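Local coordinates for protein CysE, serine acetyltransferase (Brucella abortus, PDB 4HZD) that probably transfers the acetyl group of acetyl-coenzyme A to L-serine, giving O-acetylserine for cysteine biosynthesis, at residues D67-A70 / D71-R74; D78-L81 / E82-E86; Y105-F108 / M109-V112. All blocks are in the same frame, centred on the assembly; numbering follows the deposited sequence.

Contact 1: residues D67-A70 / D71-R74; sequences DVSA and DILR. With MG (magnesium ion), chain E.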
loop_
_atom_site.group_PDB
_atom_site.type_symbol
_atom_site.label_atom_id
_atom_site.label_comp_id
_atom_site.label_asym_id
_atom_site.label_seq_id
_atom_site.Cartn_x
_atom_site.Cartn_y
_atom_site.Cartn_z
ATOM N N ASP A 67 2.516 8.747 -4.323
ATOM C CA ASP A 67 2.664 10.125 -4.814
ATOM C C ASP A 67 1.786 10.460 -6.015
ATOM O O ASP A 67 1.256 11.551 -6.091
ATOM C CB ASP A 67 4.101 10.370 -5.231
ATOM C CG ASP A 67 5.014 10.635 -4.063
ATOM O OD1 ASP A 67 4.605 11.292 -3.063
ATOM O OD2 ASP A 67 6.172 10.196 -4.176
ATOM N N VAL A 68 1.686 9.538 -6.967
ATOM C CA VAL A 68 0.794 9.687 -8.128
ATOM C C VAL A 68 0.352 8.256 -8.484
ATOM O O VAL A 68 1.194 7.415 -8.843
ATOM C CB VAL A 68 1.461 10.275 -9.397
ATOM C CG1 VAL A 68 0.442 10.300 -10.548
ATOM C CG2 VAL A 68 2.088 11.639 -9.165
ATOM N N SER A 69 -0.946 7.970 -8.346
ATOM C CA SER A 69 -1.433 6.588 -8.467
ATOM C C SER A 69 -1.275 5.985 -9.869
ATOM O O SER A 69 -1.270 6.691 -10.852
ATOM C CB SER A 69 -2.917 6.503 -8.064
ATOM O OG SER A 69 -3.666 7.272 -8.995
ATOM N N ALA A 70 -1.182 4.662 -9.938
ATOM C CA ALA A 70 -1.308 3.956 -11.197
ATOM C C ALA A 70 -2.492 4.447 -11.978
ATOM O O ALA A 70 -2.361 4.636 -13.161
ATOM C CB ALA A 70 -1.427 2.451 -10.972
ATOM N N ASP A 71 -3.642 4.688 -11.332
ATOM C CA ASP A 71 -4.825 5.150 -12.054
ATOM C C ASP A 71 -4.651 6.449 -12.808
ATOM O O ASP A 71 -5.091 6.581 -13.960
ATOM C CB ASP A 71 -6.024 5.292 -11.073
ATOM C CG ASP A 71 -6.317 3.993 -10.398
ATOM O OD1 ASP A 71 -7.148 3.209 -10.942
ATOM O OD2 ASP A 71 -5.644 3.729 -9.378
ATOM N N ILE A 72 -4.073 7.440 -12.149
ATOM C CA ILE A 72 -3.798 8.712 -12.791
ATOM C C ILE A 72 -2.862 8.512 -13.964
ATOM O O ILE A 72 -3.089 9.068 -15.063
ATOM C CB ILE A 72 -3.201 9.742 -11.794
ATOM C CG1 ILE A 72 -4.316 10.162 -10.793
ATOM C CG2 ILE A 72 -2.626 10.941 -12.552
ATOM C CD1 ILE A 72 -3.795 10.668 -9.444
ATOM N N LEU A 73 -1.843 7.679 -13.761
ATOM C CA LEU A 73 -0.907 7.364 -14.865
ATOM C C LEU A 73 -1.634 6.660 -16.022
ATOM O O LEU A 73 -1.422 7.004 -17.173
ATOM C CB LEU A 73 0.282 6.535 -14.375
ATOM C CG LEU A 73 1.147 7.139 -13.270
ATOM C CD1 LEU A 73 2.317 6.221 -12.909
ATOM C CD2 LEU A 73 1.665 8.459 -13.799
ATOM N N ARG A 74 -2.470 5.670 -15.715
ATOM C CA ARG A 74 -3.204 4.934 -16.754
ATOM C C ARG A 74 -4.192 5.822 -17.537
ATOM O O ARG A 74 -4.291 5.700 -18.773
ATOM C CB ARG A 74 -3.915 3.728 -16.148
ATOM C CG ARG A 74 -4.692 2.845 -17.118
ATOM C CD ARG A 74 -5.539 1.787 -16.389
ATOM N NE ARG A 74 -6.564 2.420 -15.552
ATOM C CZ ARG A 74 -6.547 2.514 -14.218
ATOM N NH1 ARG A 74 -5.566 1.965 -13.498
ATOM N NH2 ARG A 74 -7.551 3.142 -13.596
HETATM MG MG MG E . -5.050 1.612 -8.465
HETATM O O HOH W 1 -4.524 0.848 -10.891
HETATM O O HOH W 2 -5.301 -0.405 -7.995
#
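The guanidinium of R74, a residue whose backbone N bonds to A70 O at 2.8 Å, has D71 OD1 and water 1 at its edge, in its plane, while D71 O lies beyond one face, shifted toward the rim. This is the first turn of helix 70-83, with S69 as its N-cap. R74 NH2 meets D71 OD1 at 2.7 Å on the anti side of that oxygen, 28° out of the carboxylate plane, and NH1 adds a weak bond to the same atom. The other carboxylate oxygen is turned to the metal: D71 OD2 binds magnesium at 2.4 Å. Water 1 ties the two systems together, lying 2.6 Å from magnesium and accepting weakly from R74 NH1. With a cation at each oxygen, the carboxylate is probably held in its ionised form. The cluster sits at a subunit interface, where R74 and D71 of a second subunit form long, weak ion pairs with D71 and R74 here, respectively.

The cap itself depends on S69 OG standing between the backbone N and the carbonyl carbon (chi1 64°), where it accepts from I72 N at 3.2 Å. S69 O accepts from L73 N, nearly straight at 170°. On the apolar side V68 and I72 cross at about a right angle; V68 CG1 touches I72 CG2 at 3.7 Å and L73 CD2 at 3.9 Å.

Contact 2: residues D78-L81 / E82-E86; sequences DTML and EANPE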
loop_
_atom_site.group_PDB
_atom_site.type_symbol
_atom_site.label_atom_id
_atom_site.label_comp_id
_atom_site.label_asym_id
_atom_site.label_seq_id
_atom_site.Cartn_x
_atom_site.Cartn_y
_atom_site.Cartn_z
ATOM N N ASP A 78 -4.105 6.821 -21.470
ATOM C CA ASP A 78 -5.314 6.816 -22.313
ATOM C C ASP A 78 -5.436 8.099 -23.154
ATOM O O ASP A 78 -5.788 8.026 -24.318
ATOM C CB ASP A 78 -6.606 6.725 -21.474
ATOM C CG ASP A 78 -6.800 5.378 -20.770
ATOM O OD1 ASP A 78 -6.402 4.330 -21.311
ATOM O OD2 ASP A 78 -7.424 5.365 -19.681
ATOM N N THR A 79 -5.212 9.260 -22.527
ATOM C CA THR A 79 -5.236 10.572 -23.179
ATOM C C THR A 79 -4.167 10.663 -24.311
ATOM O O THR A 79 -4.467 11.114 -25.434
ATOM C CB THR A 79 -5.047 11.732 -22.146
ATOM O OG1 THR A 79 -6.177 11.752 -21.258
ATOM C CG2 THR A 79 -5.039 13.053 -22.835
ATOM N N MET A 80 -2.942 10.196 -24.012
ATOM C CA MET A 80 -1.871 10.115 -25.011
ATOM C C MET A 80 -2.275 9.256 -26.238
ATOM O O MET A 80 -2.156 9.704 -27.365
ATOM C CB MET A 80 -0.564 9.650 -24.367
ATOM C CG MET A 80 0.651 9.771 -25.278
ATOM S SD MET A 80 0.870 8.245 -26.191
ATOM C CE MET A 80 1.904 7.406 -24.982
ATOM N N LEU A 81 -2.804 8.060 -26.017
ATOM C CA LEU A 81 -3.230 7.204 -27.134
ATOM C C LEU A 81 -4.318 7.866 -27.994
ATOM O O LEU A 81 -4.265 7.839 -29.227
ATOM C CB LEU A 81 -3.731 5.864 -26.604
ATOM C CG LEU A 81 -4.401 4.913 -27.589
ATOM C CD1 LEU A 81 -3.440 4.559 -28.727
ATOM C CD2 LEU A 81 -4.956 3.677 -26.864
ATOM N N GLU A 82 -5.295 8.479 -27.336
ATOM C CA GLU A 82 -6.366 9.184 -28.029
ATOM C C GLU A 82 -5.819 10.303 -28.901
ATOM O O GLU A 82 -6.258 10.450 -30.033
ATOM C CB GLU A 82 -7.397 9.697 -27.024
ATOM C CG GLU A 82 -8.689 10.233 -27.626
ATOM C CD GLU A 82 -9.588 10.847 -26.557
ATOM O OE1 GLU A 82 -9.103 11.063 -25.408
ATOM O OE2 GLU A 82 -10.773 11.113 -26.853
ATOM N N ALA A 83 -4.855 11.073 -28.392
ATOM C CA ALA A 83 -4.199 12.123 -29.167
ATOM C C ALA A 83 -3.148 11.591 -30.162
ATOM O O ALA A 83 -2.825 12.280 -31.101
ATOM C CB ALA A 83 -3.558 13.153 -28.246
ATOM N N ASN A 84 -2.596 10.396 -29.927
ATOM C CA ASN A 84 -1.512 9.833 -30.783
ATOM C C ASN A 84 -1.821 8.425 -31.222
ATOM O O ASN A 84 -1.224 7.464 -30.699
ATOM C CB ASN A 84 -0.169 9.857 -30.064
ATOM C CG ASN A 84 0.200 11.243 -29.601
ATOM O OD1 ASN A 84 0.720 12.053 -30.374
ATOM N ND2 ASN A 84 -0.137 11.556 -28.349
ATOM N N PRO A 85 -2.768 8.288 -32.180
ATOM C CA PRO A 85 -3.209 6.980 -32.665
ATOM C C PRO A 85 -2.089 6.105 -33.204
ATOM O O PRO A 85 -2.211 4.876 -33.184
ATOM C CB PRO A 85 -4.211 7.311 -33.806
ATOM C CG PRO A 85 -4.392 8.779 -33.791
ATOM C CD PRO A 85 -3.315 9.407 -32.981
ATOM N N GLU A 86 -1.021 6.716 -33.702
ATOM C CA GLU A 86 0.121 5.965 -34.229
ATOM C C GLU A 86 0.809 5.126 -33.131
ATOM O O GLU A 86 1.561 4.201 -33.433
ATOM C CB GLU A 86 1.145 6.913 -34.868
ATOM C CG GLU A 86 1.756 7.884 -33.866
ATOM C CD GLU A 86 0.997 9.213 -33.835
ATOM O OE1 GLU A 86 -0.269 9.239 -33.966
ATOM O OE2 GLU A 86 1.677 10.251 -33.687
#
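M80 and N84 cross at about a right angle at the C-terminal end of helix 70-83, where N84 is the first residue to leave helical backbone angles. Four residues apart, they lie on the same side of the last turn. M80 CG, anti to the backbone N (chi1 -170°), lies 3.6 Å from N84 ND2; beyond it the thioether chain bends at chi2 and chi3. N84 CG stands beside its own backbone N (chi1 -56°), which brings the amide back to the carbonyl at the end of the helix. N84 ND2 donates to M80 O at 2.9 Å, with an N-H...O angle of 148°; the donor is tilted from the carbonyl plane. N84 N makes two weak bonds, one to M80 O at 2.7 Å and one to L81 O at 3.1 Å, so M80 O is gripped twice by a single residue.

Behind this end the helix is regular: A83 N bonds to T79 O at 3.0 Å and E82 N to D78 O. W129 of helix 116-132 packs on T79, M80, A83 and N84, joining this end of the helix to its neighbour. P85 has no N-H to offer the L81 carbonyl, and its ring nitrogen stands 3.3 Å from L81 O.

Contact 3: residues Y105-F108 / M109-V112; sequences YSRF and MDPV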
loop_
_atom_site.group_PDB
_atom_site.type_symbol
_atom_site.label_atom_id
_atom_site.label_comp_id
_atom_site.label_asym_id
_atom_site.label_seq_id
_atom_site.Cartn_x
_atom_site.Cartn_y
_atom_site.Cartn_z
ATOM N N TYR A 105 14.300 -14.684 -25.042
ATOM C CA TYR A 105 12.843 -14.698 -24.811
ATOM C C TYR A 105 12.138 -15.187 -26.058
ATOM O O TYR A 105 12.497 -14.767 -27.154
ATOM C CB TYR A 105 12.330 -13.290 -24.411
ATOM C CG TYR A 105 13.036 -12.783 -23.183
ATOM C CD1 TYR A 105 12.705 -13.272 -21.918
ATOM C CD2 TYR A 105 14.096 -11.891 -23.294
ATOM C CE1 TYR A 105 13.390 -12.861 -20.789
ATOM C CE2 TYR A 105 14.798 -11.472 -22.180
ATOM C CZ TYR A 105 14.436 -11.954 -20.926
ATOM O OH TYR A 105 15.131 -11.535 -19.810
ATOM N N SER A 106 11.144 -16.070 -25.894
ATOM C CA SER A 106 10.418 -16.629 -27.057
ATOM C C SER A 106 9.012 -16.073 -27.308
ATOM O O SER A 106 8.326 -16.557 -28.204
ATOM C CB SER A 106 10.339 -18.151 -26.958
ATOM O OG SER A 106 11.648 -18.695 -26.958
ATOM N N ARG A 107 8.573 -15.062 -26.551
ATOM C CA ARG A 107 7.150 -14.692 -26.634
ATOM C C ARG A 107 6.909 -13.183 -26.784
ATOM O O ARG A 107 7.609 -12.378 -26.176
ATOM C CB ARG A 107 6.378 -15.281 -25.428
ATOM C CG ARG A 107 6.611 -16.795 -25.199
ATOM C CD ARG A 107 6.004 -17.271 -23.884
ATOM N NE ARG A 107 6.490 -16.446 -22.771
ATOM C CZ ARG A 107 5.976 -16.451 -21.553
ATOM N NH1 ARG A 107 4.958 -17.264 -21.263
ATOM N NH2 ARG A 107 6.477 -15.637 -20.619
ATOM N N PHE A 108 5.926 -12.808 -27.609
ATOM C CA PHE A 108 5.461 -11.424 -27.690
ATOM C C PHE A 108 5.070 -10.874 -26.305
ATOM O O PHE A 108 5.193 -9.660 -26.021
ATOM C CB PHE A 108 4.259 -11.330 -28.630
ATOM C CG PHE A 108 4.583 -11.612 -30.056
ATOM C CD1 PHE A 108 5.584 -10.901 -30.709
ATOM C CD2 PHE A 108 3.881 -12.570 -30.760
ATOM C CE1 PHE A 108 5.910 -11.152 -32.024
ATOM C CE2 PHE A 108 4.202 -12.829 -32.091
ATOM C CZ PHE A 108 5.215 -12.109 -32.724
ATOM N N MET A 109 4.625 -11.774 -25.434
ATOM C CA MET A 109 4.187 -11.385 -24.071
ATOM C C MET A 109 5.364 -10.962 -23.167
ATOM O O MET A 109 5.168 -10.194 -22.208
ATOM C CB MET A 109 3.443 -12.560 -23.426
ATOM C CG MET A 109 2.775 -12.208 -22.106
ATOM S SD MET A 109 1.646 -13.519 -21.618
ATOM C CE MET A 109 2.627 -14.732 -20.779
ATOM N N ASP A 110 6.578 -11.449 -23.476
ATOM C CA ASP A 110 7.748 -11.195 -22.615
ATOM C C ASP A 110 8.047 -9.696 -22.448
ATOM O O ASP A 110 8.161 -9.238 -21.321
ATOM C CB ASP A 110 9.003 -12.024 -23.029
ATOM C CG ASP A 110 8.774 -13.539 -22.931
ATOM O OD1 ASP A 110 7.981 -13.990 -22.088
ATOM O OD2 ASP A 110 9.354 -14.291 -23.725
ATOM N N PRO A 111 8.177 -8.922 -23.553
ATOM C CA PRO A 111 8.346 -7.463 -23.298
ATOM C C PRO A 111 7.154 -6.775 -22.589
ATOM O O PRO A 111 7.355 -5.892 -21.719
ATOM C CB PRO A 111 8.525 -6.861 -24.709
ATOM C CG PRO A 111 8.061 -7.951 -25.674
ATOM C CD PRO A 111 8.374 -9.249 -24.978
ATOM N N VAL A 112 5.941 -7.147 -22.982
ATOM C CA VAL A 112 4.749 -6.533 -22.419
ATOM C C VAL A 112 4.740 -6.686 -20.898
ATOM O O VAL A 112 4.517 -5.703 -20.154
ATOM C CB VAL A 112 3.481 -7.126 -23.042
ATOM C CG1 VAL A 112 2.242 -6.591 -22.325
ATOM C CG2 VAL A 112 3.445 -6.785 -24.527
#
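Charge pairing dominates between R107 and D110. The arginine grips the aspartate side-on, but through a single oxygen: R107 NH2 reaches D110 OD1 at 2.7 Å, nearly along the C-O axis, and R107 NE reaches it at 3.0 Å on the syn side. The oxygen lies near the guanidinium plane, whereas the two flat groups are turned 44° apart. R107 NH1 is drawn outward, forming a salt bridge with D137 of a fourth subunit.

Two further bonds start from backbone N-H groups. D110 N donates to R107 O at 3.0 Å from well above the carbonyl plane, closing a type I-like beta turn over F108 and M109 that leads into helix 109-113. R107 N gives the carboxylate oxygen D110 OD2 a weak bond at 3.0 Å. Both carboxylate oxygens hold R107, one at its backbone and one at its side chain.

The remaining contacts are van der Waals. M109 runs alongside R107 and folds at chi3 (84°), carrying M109 CE over one guanidinium face, 3.5 Å from R107 NH1. At the edge of the Y105 ring lies D110 OD2, which also approaches Y105 CB at 3.2 Å. P111 CG rests 3.4 Å from F108 O.

In the fold
All three contacts belong to the helical N-terminal region, and they follow one another along the chain. Contacts 1 and 2 mark the two ends of helix 70-83, their centres 17 Å apart: one opens the helix beside a magnesium ion, the other closes it. The D78 side chain, where contact 2 begins, is about 12 Å from that same magnesium ion. Contact 3 starts a separate, short helix; its centre is 25 Å from contact 1 and 24 Å from contact 2, with nearest atoms about 13 Å away in either case. The Y105 side chain lies about 10 Å from a bound coenzyme A, too far to touch it; the coenzyme pocket includes H168 and L187 in the left-handed beta-helix.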